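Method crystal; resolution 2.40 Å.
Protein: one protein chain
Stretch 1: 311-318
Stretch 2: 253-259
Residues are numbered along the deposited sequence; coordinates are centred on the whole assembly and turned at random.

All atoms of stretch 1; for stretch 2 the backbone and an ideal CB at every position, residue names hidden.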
ATOM      1  N   THR A 311       7.348  37.700  -7.205  1.00 39.10           N
ATOM      2  CA  THR A 311       6.370  36.813  -6.583  1.00 36.30           C
ATOM      3  C   THR A 311       6.581  35.365  -7.009  1.00 35.20           C
ATOM      4  O   THR A 311       7.551  35.048  -7.700  1.00 39.00           O
ATOM      5  CB  THR A 311       4.936  37.237  -6.938  1.00 37.15           C
ATOM      6  OG1 THR A 311       4.541  36.608  -8.159  1.00 36.46           O
ATOM      7  CG2 THR A 311       4.865  38.754  -7.129  1.00 34.23           C
ATOM      8  N   GLY A 312       5.672  34.484  -6.598  1.00 36.80           N
ATOM      9  CA  GLY A 312       5.803  33.076  -6.946  1.00 32.36           C
ATOM     10  C   GLY A 312       4.981  32.616  -8.138  1.00 28.59           C
ATOM     11  O   GLY A 312       5.078  31.463  -8.536  1.00 23.97           O
ATOM     12  N   LEU A 313       4.188  33.524  -8.705  1.00 31.47           N
ATOM     13  CA  LEU A 313       3.325  33.234  -9.845  1.00 23.96           C
ATOM     14  C   LEU A 313       4.010  33.500 -11.187  1.00 32.12           C
ATOM     15  O   LEU A 313       4.732  34.491 -11.337  1.00 39.23           O
ATOM     16  CB  LEU A 313       2.048  34.077  -9.746  1.00 18.25           C
ATOM     17  CG  LEU A 313       1.072  33.772  -8.604  1.00 28.12           C
ATOM     18  CD1 LEU A 313       1.756  33.938  -7.271  1.00 35.83           C
ATOM     19  CD2 LEU A 313      -0.137  34.695  -8.693  1.00 20.76           C
ATOM     20  N   ARG A 314       3.775  32.624 -12.163  1.00 31.57           N
ATOM     21  CA  ARG A 314       4.368  32.781 -13.489  1.00 32.99           C
ATOM     22  C   ARG A 314       3.886  34.062 -14.136  1.00 35.83           C
ATOM     23  O   ARG A 314       2.785  34.535 -13.854  1.00 37.31           O
ATOM     24  CB  ARG A 314       4.010  31.608 -14.402  1.00 34.22           C
ATOM     25  CG  ARG A 314       4.351  30.265 -13.819  1.00 44.95           C
ATOM     26  CD  ARG A 314       4.569  29.210 -14.878  1.00 47.61           C
ATOM     27  NE  ARG A 314       3.508  29.041 -15.811  1.00 42.61           N
ATOM     28  CZ  ARG A 314       3.524  28.851 -17.125  1.00 52.05           C
ATOM     29  NH1 ARG A 314       4.614  28.796 -17.887  1.00 43.72           N
ATOM     30  NH2 ARG A 314       2.338  28.655 -17.661  1.00 62.12           N
ATOM     31  N   ARG A 315       4.720  34.609 -15.012  1.00 33.13           N
ATOM     32  CA  ARG A 315       4.406  35.848 -15.713  1.00 34.34           C
ATOM     33  C   ARG A 315       3.006  35.782 -16.340  1.00 34.83           C
ATOM     34  O   ARG A 315       2.206  36.710 -16.206  1.00 38.35           O
ATOM     35  CB  ARG A 315       5.479  36.114 -16.782  1.00 35.81           C
ATOM     36  CG  ARG A 315       5.218  37.303 -17.710  1.00 44.35           C
ATOM     37  CD  ARG A 315       6.290  37.381 -18.819  1.00 47.40           C
ATOM     38  NE  ARG A 315       6.462  36.101 -19.512  1.00 46.36           N
ATOM     39  CZ  ARG A 315       5.575  35.561 -20.347  1.00 48.73           C
ATOM     40  NH1 ARG A 315       4.435  36.189 -20.616  1.00 45.89           N
ATOM     41  NH2 ARG A 315       5.822  34.379 -20.901  1.00 43.04           N
ATOM     42  N   GLU A 316       2.698  34.670 -16.995  1.00 33.58           N
ATOM     43  CA  GLU A 316       1.403  34.531 -17.633  1.00 32.76           C
ATOM     44  C   GLU A 316       0.219  34.621 -16.687  1.00 33.42           C
ATOM     45  O   GLU A 316      -0.803  35.217 -17.028  1.00 29.88           O
ATOM     46  CB  GLU A 316       1.345  33.229 -18.412  1.00 33.78           C
ATOM     47  CG  GLU A 316       2.198  33.271 -19.653  1.00 45.74           C
ATOM     48  CD  GLU A 316       1.836  32.181 -20.624  1.00 52.82           C
ATOM     49  OE1 GLU A 316       2.063  31.001 -20.282  1.00 64.63           O
ATOM     50  OE2 GLU A 316       1.314  32.506 -21.717  1.00 50.53           O
ATOM     51  N   LEU A 317       0.350  34.034 -15.503  1.00 33.22           N
ATOM     52  CA  LEU A 317      -0.732  34.082 -14.527  1.00 32.83           C
ATOM     53  C   LEU A 317      -0.872  35.526 -14.042  1.00 32.08           C
ATOM     54  O   LEU A 317      -1.981  36.037 -13.879  1.00 32.61           O
ATOM     55  CB  LEU A 317      -0.433  33.160 -13.341  1.00 26.60           C
ATOM     56  CG  LEU A 317      -1.650  32.550 -12.632  1.00 32.37           C
ATOM     57  CD1 LEU A 317      -1.207  31.962 -11.295  1.00 32.18           C
ATOM     58  CD2 LEU A 317      -2.723  33.587 -12.408  1.00 26.68           C
ATOM     59  N   LEU A 318       0.267  36.173 -13.816  1.00 28.92           N
ATOM     60  CA  LEU A 318       0.301  37.558 -13.367  1.00 26.45           C
ATOM     61  C   LEU A 318      -0.470  38.445 -14.338  1.00 27.54           C
ATOM     62  O   LEU A 318      -1.304  39.251 -13.931  1.00 32.14           O
ATOM     63  CB  LEU A 318       1.750  38.041 -13.270  1.00 25.76           C
ATOM     64  CG  LEU A 318       2.457  38.135 -11.913  1.00 32.93           C
ATOM     65  CD1 LEU A 318       1.689  37.374 -10.831  1.00 24.37           C
ATOM     66  CD2 LEU A 318       3.871  37.600 -12.065  1.00 24.70           C
ATOM     67  N   UNK A 253       1.883  20.923 -19.273  1.00 20.00           N
ATOM     68  CA  UNK A 253       1.809  22.301 -18.825  1.00 17.50           C
ATOM     69  C   UNK A 253       1.908  22.354 -17.304  1.00 21.04           C
ATOM     70  O   UNK A 253       1.364  21.500 -16.599  1.00 25.72           O
ATOM     71  CB  UNK A 253       0.515  22.959 -19.308  1.00 17.50           C
ATOM     72  N   UNK A 254       2.630  23.348 -16.800  1.00 17.20           N
ATOM     73  CA  UNK A 254       2.759  23.514 -15.367  1.00 16.94           C
ATOM     74  C   UNK A 254       1.747  24.543 -14.936  1.00 20.35           C
ATOM     75  O   UNK A 254       1.749  25.685 -15.405  1.00 11.25           O
ATOM     76  CB  UNK A 254       4.178  23.924 -14.967  1.00 16.94           C
ATOM     77  N   UNK A 255       0.886  24.128 -14.019  1.00 26.38           N
ATOM     78  CA  UNK A 255      -0.163  24.989 -13.519  1.00 22.00           C
ATOM     79  C   UNK A 255      -0.050  25.119 -12.016  1.00 23.59           C
ATOM     80  O   UNK A 255       0.138  24.135 -11.304  1.00 20.08           O
ATOM     81  CB  UNK A 255      -1.541  24.454 -13.913  1.00 22.00           C
ATOM     82  N   UNK A 256      -0.172  26.351 -11.547  1.00 19.91           N
ATOM     83  CA  UNK A 256      -0.084  26.646 -10.132  1.00 26.89           C
ATOM     84  C   UNK A 256      -1.494  26.813  -9.574  1.00 26.54           C
ATOM     85  O   UNK A 256      -2.420  27.131 -10.317  1.00 21.24           O
ATOM     86  CB  UNK A 256       0.759  27.898  -9.884  1.00 26.89           C
ATOM     87  N   UNK A 257      -1.661  26.598  -8.273  1.00 24.39           N
ATOM     88  CA  UNK A 257      -2.976  26.733  -7.660  1.00 24.01           C
ATOM     89  C   UNK A 257      -2.953  27.637  -6.430  1.00 28.59           C
ATOM     90  O   UNK A 257      -3.313  27.213  -5.322  1.00 29.30           O
ATOM     91  CB  UNK A 257      -3.516  25.353  -7.278  1.00 24.01           C
ATOM     92  N   UNK A 258      -2.537  28.901  -6.604  1.00 26.27           N
ATOM     93  CA  UNK A 258      -2.499  29.812  -5.455  1.00 20.25           C
ATOM     94  C   UNK A 258      -3.852  29.925  -4.755  1.00 24.99           C
ATOM     95  O   UNK A 258      -4.903  29.843  -5.394  1.00 26.04           O
ATOM     96  CB  UNK A 258      -2.038  31.200  -5.905  1.00 20.25           C
ATOM     97  N   UNK A 259      -3.815  30.113  -3.438  1.00 32.16           N
ATOM     98  CA  UNK A 259      -5.029  30.220  -2.639  1.00 28.68           C
ATOM     99  C   UNK A 259      -5.505  31.650  -2.385  1.00 27.64           C
ATOM    100  O   UNK A 259      -4.701  32.558  -2.178  1.00 30.22           O
ATOM    101  CB  UNK A 259      -4.804  29.526  -1.294  1.00 28.68           C
TER

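Position 253 lies at the start of the stretch, in a strand. Its CA-to-CB bond points sideways, and the ideal CB has nothing of stretch 1 within 5.5 Å. Stretch 1 sets no demand here, so many residues would suit. The deposited residue is Ala253, which makes no contact.

Position 254 also points sideways, but its ideal CB comes 5.2 Å from NE of Arg314. The long arginine side chain runs past this position. An acidic, polar or aromatic residue could lie beside it, and so could an aliphatic one. The residue is Tyr254, with chi1 t. Its ring presents an edge to the arginine, with CD2 4.4 Å from CD of Arg314. This is loose packing and not a stack. The backbone O of Tyr254 is 3.8 Å from NH2 of Arg314, too far to count as a hydrogen bond.

Position 255 points away, as alternation in a strand predicts. Stretch 1 does not restrict it. It is Arg255, which is hydrogen-bonded elsewhere in the structure.

Position 256 points toward stretch 1 and forms the closest backbone register, its CA 7.4 Å from CA of Leu313. The ideal CB is 4.7 Å from CD1 of Leu317, so an aliphatic side chain could pack here. Yet the turn before the helix also offers a carbonyl, O of Gly312, and an amide, N of Arg314. A side chain with both a donor and an acceptor at its end would answer both. Glutamine suits well. Asparagine has the same groups but its arm is too short to reach both from this backbone. The residue is Gln256, with chi1 m and chi2 t. Its NE2 donates to O of Gly312 at 2.8 Å, and its OE1 accepts from N of Arg314 at 3.0 Å. One amide thus bridges two backbone groups flanking Leu313 and ties the strand to the N-cap residue of the helix.

Position 257 points away, with phi/psi of -129/59. Its ideal CB has no neighbour in stretch 1, so the choice is open. It is Phe257, which makes no contact.

Position 258 points toward stretch 1 again. Its ideal CB is 4.9 Å from CG of Leu313, and Leu317 is also near, so the surroundings are apolar. Valine, leucine, isoleucine or proline would suit, and phi of -56° allows proline. The residue is Pro258. Its CG packs against CD1 of Leu317 at 4.1 Å.

Position 259 is out of reach, and stretch 1 gives no guidance. It is Arg259, which makes no contact with stretch 1.

Stretch 2, residues 253-259: AYRQFPR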
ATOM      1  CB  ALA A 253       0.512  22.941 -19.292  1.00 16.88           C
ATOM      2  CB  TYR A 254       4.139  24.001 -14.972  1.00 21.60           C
ATOM      3  CG  TYR A 254       4.320  24.108 -13.478  1.00 24.38           C
ATOM      4  CD1 TYR A 254       4.316  22.973 -12.671  1.00 27.85           C
ATOM      5  CD2 TYR A 254       4.553  25.337 -12.874  1.00 25.57           C
ATOM      6  CE1 TYR A 254       4.554  23.061 -11.303  1.00 27.39           C
ATOM      7  CE2 TYR A 254       4.791  25.434 -11.509  1.00 22.42           C
ATOM      8  CZ  TYR A 254       4.797  24.298 -10.733  1.00 25.92           C
ATOM      9  OH  TYR A 254       5.114  24.395  -9.402  1.00 24.36           O
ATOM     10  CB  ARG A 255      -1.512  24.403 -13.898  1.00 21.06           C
ATOM     11  CG  ARG A 255      -2.697  25.165 -13.375  1.00 25.90           C
ATOM     12  CD  ARG A 255      -3.940  24.314 -13.551  1.00 26.24           C
ATOM     13  NE  ARG A 255      -4.851  24.865 -14.538  1.00 20.00           N
ATOM     14  CZ  ARG A 255      -5.869  24.193 -15.060  1.00 20.06           C
ATOM     15  NH1 ARG A 255      -6.096  22.939 -14.692  1.00 14.65           N
ATOM     16  NH2 ARG A 255      -6.667  24.786 -15.937  1.00 13.10           N
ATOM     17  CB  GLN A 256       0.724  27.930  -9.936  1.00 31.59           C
ATOM     18  CG  GLN A 256       2.078  27.897 -10.621  1.00 30.70           C
ATOM     19  CD  GLN A 256       2.846  29.193 -10.458  1.00 34.90           C
ATOM     20  OE1 GLN A 256       2.458  30.240 -10.996  1.00 33.46           O
ATOM     21  NE2 GLN A 256       3.943  29.134  -9.707  1.00 27.07           N
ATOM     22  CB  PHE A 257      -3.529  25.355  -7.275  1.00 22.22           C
ATOM     23  CG  PHE A 257      -3.519  24.359  -8.403  1.00 17.36           C
ATOM     24  CD1 PHE A 257      -2.345  23.695  -8.752  1.00 20.36           C
ATOM     25  CD2 PHE A 257      -4.686  24.064  -9.101  1.00 12.91           C
ATOM     26  CE1 PHE A 257      -2.336  22.746  -9.776  1.00 15.67           C
ATOM     27  CE2 PHE A 257      -4.689  23.119 -10.126  1.00 12.84           C
ATOM     28  CZ  PHE A 257      -3.510  22.455 -10.464  1.00 14.98           C
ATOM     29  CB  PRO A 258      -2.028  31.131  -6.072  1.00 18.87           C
ATOM     30  CG  PRO A 258      -2.478  31.037  -7.495  1.00 20.02           C
ATOM     31  CD  PRO A 258      -2.201  29.603  -7.855  1.00 18.07           C
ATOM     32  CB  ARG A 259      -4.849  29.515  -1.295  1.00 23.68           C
ATOM     33  CG  ARG A 259      -6.060  29.691  -0.411  1.00 29.66           C
ATOM     34  CD  ARG A 259      -6.183  28.621   0.636  1.00 31.89           C
ATOM     35  NE  ARG A 259      -7.029  29.109   1.683  1.00 46.21           N
ATOM     36  CZ  ARG A 259      -8.181  28.697   2.201  1.00 40.46           C
ATOM     37  NH1 ARG A 259      -8.884  27.630   1.837  1.00 45.21           N
ATOM     38  NH2 ARG A 259      -8.629  29.476   3.160  1.00 38.41           N
TER
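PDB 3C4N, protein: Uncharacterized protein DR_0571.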